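PDB 5DOZ: JamJ from Lyngbya majuscula, which is an enoyl reductase of a polyketide synthase that binds NADPH and, unusually for its class, probably forms a cyclopropane ring on a carrier-protein-bound substrate. Local coordinates for residues 185-188 and 189-192; 256-259 and 260-264; 322-326 and 327-331. All coordinates share one frame; numbering follows the deposited sequence.

Contact 1 of 3, residues 185-188 and 189-192. With NDP (NADPH dihydro-nicotinamide-adenine-dinucleotide phosphate), chain E.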
loop_
_atom_site.group_PDB
_atom_site.type_symbol
_atom_site.label_atom_id
_atom_site.label_comp_id
_atom_site.label_asym_id
_atom_site.label_seq_id
_atom_site.Cartn_x
_atom_site.Cartn_y
_atom_site.Cartn_z
ATOM N N THR A 185 12.801 11.067 -2.800
ATOM C CA THR A 185 12.609 12.195 -1.897
ATOM C C THR A 185 12.091 11.669 -0.565
ATOM O O THR A 185 11.294 10.736 -0.532
ATOM C CB THR A 185 11.615 13.245 -2.443
ATOM O OG1 THR A 185 10.300 12.678 -2.515
ATOM C CG2 THR A 185 12.047 13.769 -3.810
ATOM N N THR A 186 12.555 12.275 0.524
ATOM C CA THR A 186 12.151 11.903 1.877
ATOM C C THR A 186 12.354 13.095 2.825
ATOM O O THR A 186 12.906 14.123 2.428
ATOM C CB THR A 186 12.909 10.644 2.378
ATOM O OG1 THR A 186 12.329 10.182 3.602
ATOM C CG2 THR A 186 14.386 10.934 2.604
ATOM N N SER A 187 11.896 12.965 4.066
ATOM C CA SER A 187 12.125 14.006 5.076
ATOM C C SER A 187 13.603 14.027 5.500
ATOM O O SER A 187 14.286 12.999 5.400
ATOM C CB SER A 187 11.198 13.808 6.280
ATOM O OG SER A 187 11.214 12.468 6.731
ATOM N N PRO A 188 14.112 15.198 5.943
ATOM C CA PRO A 188 15.535 15.343 6.268
ATOM C C PRO A 188 16.094 14.276 7.207
ATOM O O PRO A 188 17.155 13.719 6.926
ATOM C CB PRO A 188 15.603 16.730 6.911
ATOM C CG PRO A 188 14.537 17.486 6.203
ATOM C CD PRO A 188 13.415 16.499 6.021
ATOM N N GLN A 189 15.383 13.971 8.291
ATOM C CA GLN A 189 15.878 12.991 9.261
ATOM C C GLN A 189 15.809 11.533 8.796
ATOM O O GLN A 189 16.287 10.639 9.497
ATOM C CB GLN A 189 15.218 13.176 10.635
ATOM C CG GLN A 189 15.731 14.386 11.417
ATOM C CD GLN A 189 17.225 14.330 11.728
ATOM O OE1 GLN A 189 17.783 13.265 12.012
ATOM N NE2 GLN A 189 17.879 15.488 11.686
ATOM N N LYS A 190 15.241 11.294 7.614
ATOM C CA LYS A 190 15.209 9.950 7.029
ATOM C C LYS A 190 16.189 9.791 5.863
ATOM O O LYS A 190 16.324 8.699 5.301
ATOM C CB LYS A 190 13.796 9.596 6.562
ATOM C CG LYS A 190 12.750 9.581 7.666
ATOM C CD LYS A 190 11.397 9.223 7.088
ATOM C CE LYS A 190 10.272 9.410 8.083
ATOM N NZ LYS A 190 8.979 8.961 7.492
ATOM N N MET A 191 16.867 10.878 5.505
ATOM C CA MET A 191 17.709 10.913 4.306
ATOM C C MET A 191 18.903 9.962 4.347
ATOM O O MET A 191 19.214 9.319 3.339
ATOM C CB MET A 191 18.161 12.343 3.995
ATOM C CG MET A 191 17.057 13.211 3.406
ATOM S SD MET A 191 17.544 14.924 3.133
ATOM C CE MET A 191 15.983 15.646 2.656
ATOM N N ALA A 192 19.560 9.866 5.502
ATOM C CA ALA A 192 20.708 8.970 5.653
ATOM C C ALA A 192 20.321 7.510 5.406
ATOM O O ALA A 192 20.963 6.824 4.611
ATOM C CB ALA A 192 21.362 9.142 7.024
HETATM P PA NDP E . 2.727 5.795 4.601
HETATM O O1A NDP E . 2.000 6.476 5.745
HETATM O O2A NDP E . 3.663 4.649 4.874
HETATM O O5B NDP E . 3.588 6.904 3.815
HETATM C C5B NDP E . 3.351 8.298 3.967
HETATM C C4B NDP E . 4.674 8.998 3.710
HETATM O O4B NDP E . 4.417 10.315 3.210
HETATM C C3B NDP E . 5.515 9.173 4.970
HETATM O O3B NDP E . 6.480 8.128 5.130
HETATM C C2B NDP E . 6.238 10.471 4.725
HETATM O O2B NDP E . 7.519 10.168 4.194
HETATM C C1B NDP E . 5.456 11.189 3.639
HETATM N N9A NDP E . 4.858 12.439 4.142
HETATM C C8A NDP E . 4.224 12.608 5.314
HETATM N N7A NDP E . 3.801 13.886 5.442
HETATM C C5A NDP E . 4.169 14.549 4.329
HETATM C C6A NDP E . 4.037 15.927 3.805
HETATM N N6A NDP E . 3.404 16.882 4.520
HETATM N N1A NDP E . 4.570 16.200 2.586
HETATM C C2A NDP E . 5.204 15.264 1.854
HETATM N N3A NDP E . 5.354 13.995 2.275
HETATM C C4A NDP E . 4.866 13.589 3.475
HETATM O O3 NDP E . 1.645 5.386 3.480
HETATM P PN NDP E . 1.848 4.326 2.285
HETATM O O1N NDP E . 3.275 4.323 1.827
HETATM O O2N NDP E . 1.196 3.031 2.681
HETATM O O5D NDP E . 0.962 4.966 1.100
HETATM C C5D NDP E . 1.214 6.284 0.595
HETATM C C4D NDP E . -0.046 6.857 -0.056
HETATM O O4D NDP E . -0.555 5.971 -1.056
HETATM C C3D NDP E . -1.179 7.047 0.932
HETATM O O3D NDP E . -1.842 8.261 0.586
HETATM C C2D NDP E . -2.090 5.856 0.702
HETATM O O2D NDP E . -3.457 6.084 1.079
HETATM C C1D NDP E . -1.912 5.610 -0.785
HETATM N N1N NDP E . -2.142 4.214 -1.158
HETATM C C2N NDP E . -2.906 3.970 -2.231
HETATM C C3N NDP E . -2.956 2.712 -2.821
HETATM C C7N NDP E . -3.623 2.545 -4.157
HETATM O O7N NDP E . -4.112 1.474 -4.478
HETATM N N7N NDP E . -3.666 3.587 -4.982
HETATM C C4N NDP E . -2.467 1.503 -2.050
HETATM C C5N NDP E . -1.562 1.905 -0.975
HETATM C C6N NDP E . -1.501 3.220 -0.515
HETATM P P2B NDP E . 8.725 11.212 4.299
HETATM O O1X NDP E . 8.885 11.470 5.780
HETATM O O2X NDP E . 9.847 10.447 3.668
HETATM O O3X NDP E . 8.269 12.408 3.500
HETATM O O HOH W 1 19.278 11.801 7.557
#
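The flat carbonyl groups of S187 and P188 are each approached over one face by a backbone N-H. K190 N bonds S187 O at 3.0 Å. M191 N comes in the same way over the next carbonyl and bonds P188 O at 3.2 Å. These bonds draw the chain round into a tight turn that opens the helix. A water bridges P188 O and A192 N. The turn also brings side chains back over T186 and S187. K190 is stretched out straight from CG (chi2 180°) and runs alongside S187, CD 3.3 Å from S187 OG, to reach the 2'-phosphate of NADPH. There its NZ and S187 OG both bond O1X, at 3.0 Å and 2.7 Å. A second oxygen is met in a very short bond (2.5 Å, T186 OG1 to O2X), with S187 N a weak second donor. The hydroxyls and lysine round the 2'-phosphate are consistent with a preference for NADPH over NADH. NZ of K190 also bonds S327 O, its strongest partner, and H329 O. With a methionine in its place, the phosphate would probably lose a positive mate and both carbonyls their donor. Away from the phosphate, the M191 and T186 side chains run antiparallel alongside each other, M191 CG 3.6 Å from T186 CG2. Both rest on V202 of strand 201-204, inside the beta-alpha-beta unit of strand 181-186, helix 191-198 and strand 201-204 of the nucleotide-binding parallel sheet.

Contact 2 of 3, residues 256-259 and 260-264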
loop_
_atom_site.group_PDB
_atom_site.type_symbol
_atom_site.label_atom_id
_atom_site.label_comp_id
_atom_site.label_asym_id
_atom_site.label_seq_id
_atom_site.Cartn_x
_atom_site.Cartn_y
_atom_site.Cartn_z
ATOM N N LYS A 256 -8.096 14.296 -4.177
ATOM C CA LYS A 256 -7.895 15.548 -4.908
ATOM C C LYS A 256 -6.869 15.415 -6.036
ATOM O O LYS A 256 -5.855 16.120 -6.056
ATOM C CB LYS A 256 -7.510 16.685 -3.948
ATOM C CG LYS A 256 -8.487 16.916 -2.801
ATOM C CD LYS A 256 -9.765 17.609 -3.254
ATOM C CE LYS A 256 -10.697 17.851 -2.076
ATOM N NZ LYS A 256 -11.989 18.466 -2.493
ATOM N N ILE A 257 -7.137 14.504 -6.967
ATOM C CA ILE A 257 -6.257 14.292 -8.122
ATOM C C ILE A 257 -6.783 14.982 -9.387
ATOM O O ILE A 257 -7.976 15.261 -9.503
ATOM C CB ILE A 257 -6.005 12.786 -8.395
ATOM C CG1 ILE A 257 -7.313 12.062 -8.756
ATOM C CG2 ILE A 257 -5.311 12.134 -7.200
ATOM C CD1 ILE A 257 -7.119 10.789 -9.556
ATOM N N TRP A 258 -5.876 15.265 -10.317
ATOM C CA TRP A 258 -6.230 15.845 -11.611
ATOM C C TRP A 258 -6.906 14.797 -12.491
ATOM O O TRP A 258 -6.607 13.602 -12.389
ATOM C CB TRP A 258 -4.976 16.380 -12.309
ATOM C CG TRP A 258 -4.390 17.634 -11.699
ATOM C CD1 TRP A 258 -4.604 18.123 -10.438
ATOM C CD2 TRP A 258 -3.469 18.537 -12.323
ATOM N NE1 TRP A 258 -3.886 19.279 -10.246
ATOM C CE2 TRP A 258 -3.180 19.556 -11.387
ATOM C CE3 TRP A 258 -2.861 18.585 -13.584
ATOM C CZ2 TRP A 258 -2.308 20.613 -11.674
ATOM C CZ3 TRP A 258 -1.995 19.638 -13.869
ATOM C CH2 TRP A 258 -1.726 20.637 -12.913
ATOM N N SER A 259 -7.824 15.247 -13.345
ATOM C CA SER A 259 -8.511 14.353 -14.278
ATOM C C SER A 259 -7.685 14.184 -15.552
ATOM O O SER A 259 -6.666 14.859 -15.729
ATOM C CB SER A 259 -9.921 14.870 -14.589
ATOM O OG SER A 259 -9.885 16.189 -15.103
ATOM N N HIS A 260 -8.122 13.290 -16.435
ATOM C CA HIS A 260 -7.362 12.982 -17.652
ATOM C C HIS A 260 -7.166 14.147 -18.627
ATOM O O HIS A 260 -6.104 14.258 -19.246
ATOM C CB HIS A 260 -7.942 11.762 -18.371
ATOM C CG HIS A 260 -7.248 10.481 -18.027
ATOM N ND1 HIS A 260 -7.771 9.563 -17.141
ATOM C CD2 HIS A 260 -6.064 9.973 -18.442
ATOM C CE1 HIS A 260 -6.942 8.540 -17.032
ATOM N NE2 HIS A 260 -5.898 8.764 -17.810
ATOM N N SER A 261 -8.174 15.008 -18.763
ATOM C CA SER A 261 -8.078 16.161 -19.663
ATOM C C SER A 261 -7.259 17.295 -19.048
ATOM O O SER A 261 -6.556 18.014 -19.758
ATOM C CB SER A 261 -9.464 16.661 -20.079
ATOM O OG SER A 261 -10.244 17.016 -18.950
ATOM N N GLN A 262 -7.353 17.442 -17.727
ATOM C CA GLN A 262 -6.569 18.432 -16.987
ATOM C C GLN A 262 -5.065 18.174 -17.110
ATOM O O GLN A 262 -4.274 19.115 -17.180
ATOM C CB GLN A 262 -6.996 18.474 -15.517
ATOM C CG GLN A 262 -8.387 19.052 -15.303
ATOM C CD GLN A 262 -8.838 19.022 -13.852
ATOM O OE1 GLN A 262 -8.351 18.226 -13.045
ATOM N NE2 GLN A 262 -9.786 19.891 -13.515
ATOM N N VAL A 263 -4.681 16.900 -17.143
ATOM C CA VAL A 263 -3.290 16.519 -17.387
ATOM C C VAL A 263 -2.957 16.684 -18.875
ATOM O O VAL A 263 -1.848 17.084 -19.230
ATOM C CB VAL A 263 -2.984 15.077 -16.907
ATOM C CG1 VAL A 263 -1.533 14.713 -17.171
ATOM C CG2 VAL A 263 -3.280 14.930 -15.420
ATOM N N ALA A 264 -3.932 16.385 -19.734
ATOM C CA ALA A 264 -3.782 16.545 -21.184
ATOM C C ALA A 264 -3.658 18.014 -21.615
ATOM O O ALA A 264 -3.040 18.313 -22.642
ATOM C CB ALA A 264 -4.934 15.873 -21.914
#
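At the start of helix 260-266, S259 sits in the N-cap position and Q262, three residues on, folds back to meet it, one half of a capping box. Q262 is extended beyond CG, and its OE1 takes the backbone N-H of S259 at 3.0 Å in a nearly straight bond, 170° at the hydrogen. The donor is tilted 34° from the plane of the amide carbonyl. The return half of the box is missing, since the S259 hydroxyl makes no capping bond. Instead OG, placed between the backbone N and the carbonyl carbon (chi1 57°), lies against the aliphatic stem of Q262, 3.2 Å from its CG. Behind this, S259 O receives V263 N at 3.2 Å, the first i to i+4 bond of the helix.

The residues just outside the box complete a hydrophobic staple, in which the residue before the N-cap packs against the fourth of the helix. W258 CB meets V263 CG2 at 3.8 Å, and the same methyl lies at the edge of the indole, 4.1 Å from CE3, the two side chains crossing at about a right angle. V263 CG2 stands anti to its own carbonyl carbon and is also 3.4 Å from S259 O.

Beyond the turn, W258 packs on I236, Q237 and L240 of helix 235-242, and V263 on Y272 of strand 271-274, the outermost strand on this side of the nucleotide-binding sheet. The H260 and Y272 rings meet edge-to-face; H260 NE2 bonds Y272 O, while Y272 OH bonds W258 O. The H260 side chain is about 13 Å from NADPH.

Contact 3 of 3, residues 322-326 and 327-331. With NDP (NADPH dihydro-nicotinamide-adenine-dinucleotide phosphate), chain E.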
loop_
_atom_site.group_PDB
_atom_site.type_symbol
_atom_site.label_atom_id
_atom_site.label_comp_id
_atom_site.label_asym_id
_atom_site.label_seq_id
_atom_site.Cartn_x
_atom_site.Cartn_y
_atom_site.Cartn_z
ATOM N N ARG A 322 -1.144 6.220 16.059
ATOM C CA ARG A 322 -0.480 7.515 16.283
ATOM C C ARG A 322 0.932 7.554 15.696
ATOM O O ARG A 322 1.347 8.564 15.124
ATOM C CB ARG A 322 -0.466 7.861 17.776
ATOM C CG ARG A 322 -1.825 8.321 18.281
ATOM C CD ARG A 322 -1.876 8.591 19.774
ATOM N NE ARG A 322 -3.114 9.297 20.117
ATOM C CZ ARG A 322 -3.679 9.308 21.320
ATOM N NH1 ARG A 322 -3.131 8.650 22.333
ATOM N NH2 ARG A 322 -4.806 9.981 21.509
ATOM N N TYR A 323 1.650 6.443 15.818
ATOM C CA TYR A 323 2.996 6.312 15.267
ATOM C C TYR A 323 3.031 6.460 13.738
ATOM O O TYR A 323 3.962 7.070 13.193
ATOM C CB TYR A 323 3.602 4.969 15.688
ATOM C CG TYR A 323 5.060 4.813 15.330
ATOM C CD1 TYR A 323 6.064 5.266 16.185
ATOM C CD2 TYR A 323 5.434 4.209 14.138
ATOM C CE1 TYR A 323 7.404 5.118 15.852
ATOM C CE2 TYR A 323 6.766 4.065 13.795
ATOM C CZ TYR A 323 7.746 4.518 14.651
ATOM O OH TYR A 323 9.063 4.359 14.291
ATOM N N LEU A 324 2.035 5.902 13.052
ATOM C CA LEU A 324 1.933 6.064 11.601
ATOM C C LEU A 324 1.466 7.479 11.247
ATOM O O LEU A 324 1.903 8.051 10.247
ATOM C CB LEU A 324 1.017 4.995 10.973
ATOM C CG LEU A 324 1.040 4.867 9.441
ATOM C CD1 LEU A 324 2.300 4.165 8.952
ATOM C CD2 LEU A 324 -0.187 4.134 8.915
ATOM N N GLN A 325 0.585 8.040 12.075
ATOM C CA GLN A 325 0.122 9.426 11.910
ATOM C C GLN A 325 1.264 10.444 11.976
ATOM O O GLN A 325 1.324 11.355 11.159
ATOM C CB GLN A 325 -0.951 9.773 12.947
ATOM C CG GLN A 325 -1.585 11.146 12.747
ATOM C CD GLN A 325 -2.563 11.510 13.844
ATOM O OE1 GLN A 325 -2.342 11.209 15.014
ATOM N NE2 GLN A 325 -3.656 12.165 13.466
ATOM N N ARG A 326 2.155 10.287 12.953
ATOM C CA ARG A 326 3.339 11.147 13.080
ATOM C C ARG A 326 4.326 10.951 11.928
ATOM O O ARG A 326 5.170 11.810 11.668
ATOM C CB ARG A 326 4.027 10.918 14.428
ATOM C CG ARG A 326 3.776 12.018 15.451
ATOM C CD ARG A 326 3.979 11.522 16.875
ATOM N NE ARG A 326 5.126 10.622 16.989
ATOM C CZ ARG A 326 5.220 9.624 17.869
ATOM N NH1 ARG A 326 4.234 9.378 18.725
ATOM N NH2 ARG A 326 6.306 8.861 17.882
ATOM N N SER A 327 4.218 9.802 11.260
ATOM C CA SER A 327 4.861 9.568 9.972
ATOM C C SER A 327 6.391 9.585 10.024
ATOM O O SER A 327 7.037 9.844 9.008
ATOM C CB SER A 327 4.354 10.601 8.958
ATOM O OG SER A 327 4.378 10.094 7.647
ATOM N N LYS A 328 6.962 9.301 11.194
ATOM C CA LYS A 328 8.423 9.332 11.386
ATOM C C LYS A 328 9.082 7.977 11.074
ATOM O O LYS A 328 10.306 7.829 11.185
ATOM C CB LYS A 328 8.780 9.775 12.817
ATOM C CG LYS A 328 8.328 11.182 13.194
ATOM C CD LYS A 328 8.587 11.466 14.670
ATOM C CE LYS A 328 8.437 12.945 14.999
ATOM N NZ LYS A 328 7.020 13.410 15.029
ATOM N N HIS A 329 8.253 7.011 10.676
ATOM C CA HIS A 329 8.650 5.633 10.395
ATOM C C HIS A 329 9.323 5.464 9.036
ATOM O O HIS A 329 9.100 6.251 8.111
ATOM C CB HIS A 329 7.401 4.748 10.404
ATOM C CG HIS A 329 6.481 5.002 9.250
ATOM N ND1 HIS A 329 5.690 6.128 9.164
ATOM C CD2 HIS A 329 6.249 4.294 8.119
ATOM C CE1 HIS A 329 5.006 6.098 8.034
ATOM N NE2 HIS A 329 5.325 4.995 7.381
ATOM N N ILE A 330 10.122 4.407 8.917
ATOM C CA ILE A 330 10.590 3.947 7.616
ATOM C C ILE A 330 10.119 2.512 7.388
ATOM O O ILE A 330 10.481 1.602 8.136
ATOM C CB ILE A 330 12.121 4.097 7.452
ATOM C CG1 ILE A 330 12.491 5.584 7.387
ATOM C CG2 ILE A 330 12.608 3.370 6.202
ATOM C CD1 ILE A 330 13.961 5.878 7.573
ATOM N N GLY A 331 9.295 2.324 6.361
ATOM C CA GLY A 331 8.753 1.011 6.029
ATOM C C GLY A 331 7.329 0.828 6.526
ATOM O O GLY A 331 6.449 1.625 6.193
HETATM P PA NDP E . 2.727 5.795 4.601
HETATM O O1A NDP E . 2.000 6.476 5.745
HETATM O O2A NDP E . 3.663 4.649 4.874
HETATM O O5B NDP E . 3.588 6.904 3.815
HETATM C C5B NDP E . 3.351 8.298 3.967
HETATM C C4B NDP E . 4.674 8.998 3.710
HETATM O O4B NDP E . 4.417 10.315 3.210
HETATM C C3B NDP E . 5.515 9.173 4.970
HETATM O O3B NDP E . 6.480 8.128 5.130
HETATM C C2B NDP E . 6.238 10.471 4.725
HETATM O O2B NDP E . 7.519 10.168 4.194
HETATM C C1B NDP E . 5.456 11.189 3.639
HETATM N N9A NDP E . 4.858 12.439 4.142
HETATM C C8A NDP E . 4.224 12.608 5.314
HETATM N N7A NDP E . 3.801 13.886 5.442
HETATM C C5A NDP E . 4.169 14.549 4.329
HETATM C C6A NDP E . 4.037 15.927 3.805
HETATM N N6A NDP E . 3.404 16.882 4.520
HETATM N N1A NDP E . 4.570 16.200 2.586
HETATM C C2A NDP E . 5.204 15.264 1.854
HETATM N N3A NDP E . 5.354 13.995 2.275
HETATM C C4A NDP E . 4.866 13.589 3.475
HETATM O O3 NDP E . 1.645 5.386 3.480
HETATM P PN NDP E . 1.848 4.326 2.285
HETATM O O1N NDP E . 3.275 4.323 1.827
HETATM O O2N NDP E . 1.196 3.031 2.681
HETATM O O5D NDP E . 0.962 4.966 1.100
HETATM C C5D NDP E . 1.214 6.284 0.595
HETATM C C4D NDP E . -0.046 6.857 -0.056
HETATM O O4D NDP E . -0.555 5.971 -1.056
HETATM C C3D NDP E . -1.179 7.047 0.932
HETATM O O3D NDP E . -1.842 8.261 0.586
HETATM C C2D NDP E . -2.090 5.856 0.702
HETATM O O2D NDP E . -3.457 6.084 1.079
HETATM C C1D NDP E . -1.912 5.610 -0.785
HETATM N N1N NDP E . -2.142 4.214 -1.158
HETATM C C2N NDP E . -2.906 3.970 -2.231
HETATM C C3N NDP E . -2.956 2.712 -2.821
HETATM C C7N NDP E . -3.623 2.545 -4.157
HETATM O O7N NDP E . -4.112 1.474 -4.478
HETATM N N7N NDP E . -3.666 3.587 -4.982
HETATM C C4N NDP E . -2.467 1.503 -2.050
HETATM C C5N NDP E . -1.562 1.905 -0.975
HETATM C C6N NDP E . -1.501 3.220 -0.515
HETATM P P2B NDP E . 8.725 11.212 4.299
HETATM O O1X NDP E . 8.885 11.470 5.780
HETATM O O2X NDP E . 9.847 10.447 3.668
HETATM O O3X NDP E . 8.269 12.408 3.500
HETATM O O HOH W 2 10.184 2.766 11.479
HETATM O O HOH W 3 6.820 7.535 13.703
HETATM O O HOH W 4 2.665 8.113 7.533
#
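L324 CD1 lies over one face of the H329 imidazole, a CH-pi contact 3.7 Å from the ring centroid and 23° off the normal, with the methyl nearer the CE1 side of the rim. L324 has its CG anti to the backbone N, and this torsion (chi1 -168°) brings CD1 to the H329 ring. Y323 CE2 packs against H329 CB at 3.5 Å, the two side chains at a slant.

Hydrogen bonds then tie the ring to the cofactor. H329 NE2 donates to O2A, on the adenosine-side phosphate of NADPH, at 3.0 Å, and that oxygen lies at the ring edge near its plane. The L324 methyl on the face and the phosphate at the edge together fix the turn of the imidazole, although buried ND1 has no partner in the model. The chain itself turns at S327, which has positive phi, and its N-H makes a weak bond back to Y323 O.

One water takes S327 OG and gives to L324 O and to O1A of the same phosphate, so helix end, loop and cofactor share it. Another, 3.1 Å above the plane of the Y323 ring over its centre, bridges Y323 O and, weakly, K328 N, where a Schellman motif would have a direct bond.

K328 NZ and R326 NE are like charges 3.9 Å apart, with NZ at the edge of the guanidinium; R326 also has a long, weak ion pair with E319.

This turn leads from helix 317-326 into strand 332-336 and holds the adenosine-side phosphate of NADPH, as in the medium-chain reductase fold, probably at the cleft between the nucleotide-binding and GroES-like parts.

How the contacts relate
Contacts 1 and 3 are partly buried and work on the same cofactor, whereas contact 2 is a surface helix start whose nearest atoms lie about 16 Å from contact 1 and about 18 Å from contact 3. Contact 1 holds the 2'-phosphate with hydroxyls and a lysine; contact 3 meets the adenosine-side phosphate with a histidine and a shared water. The two join directly, K190 also packing its CD against I330. Contacts 1 and 2 each follow a strand of the parallel sheet into a helix, while contact 3 follows a helix and feeds the mixed sheet. Contact 2 meets no cofactor and relies on a side-chain amide bond and an apolar staple.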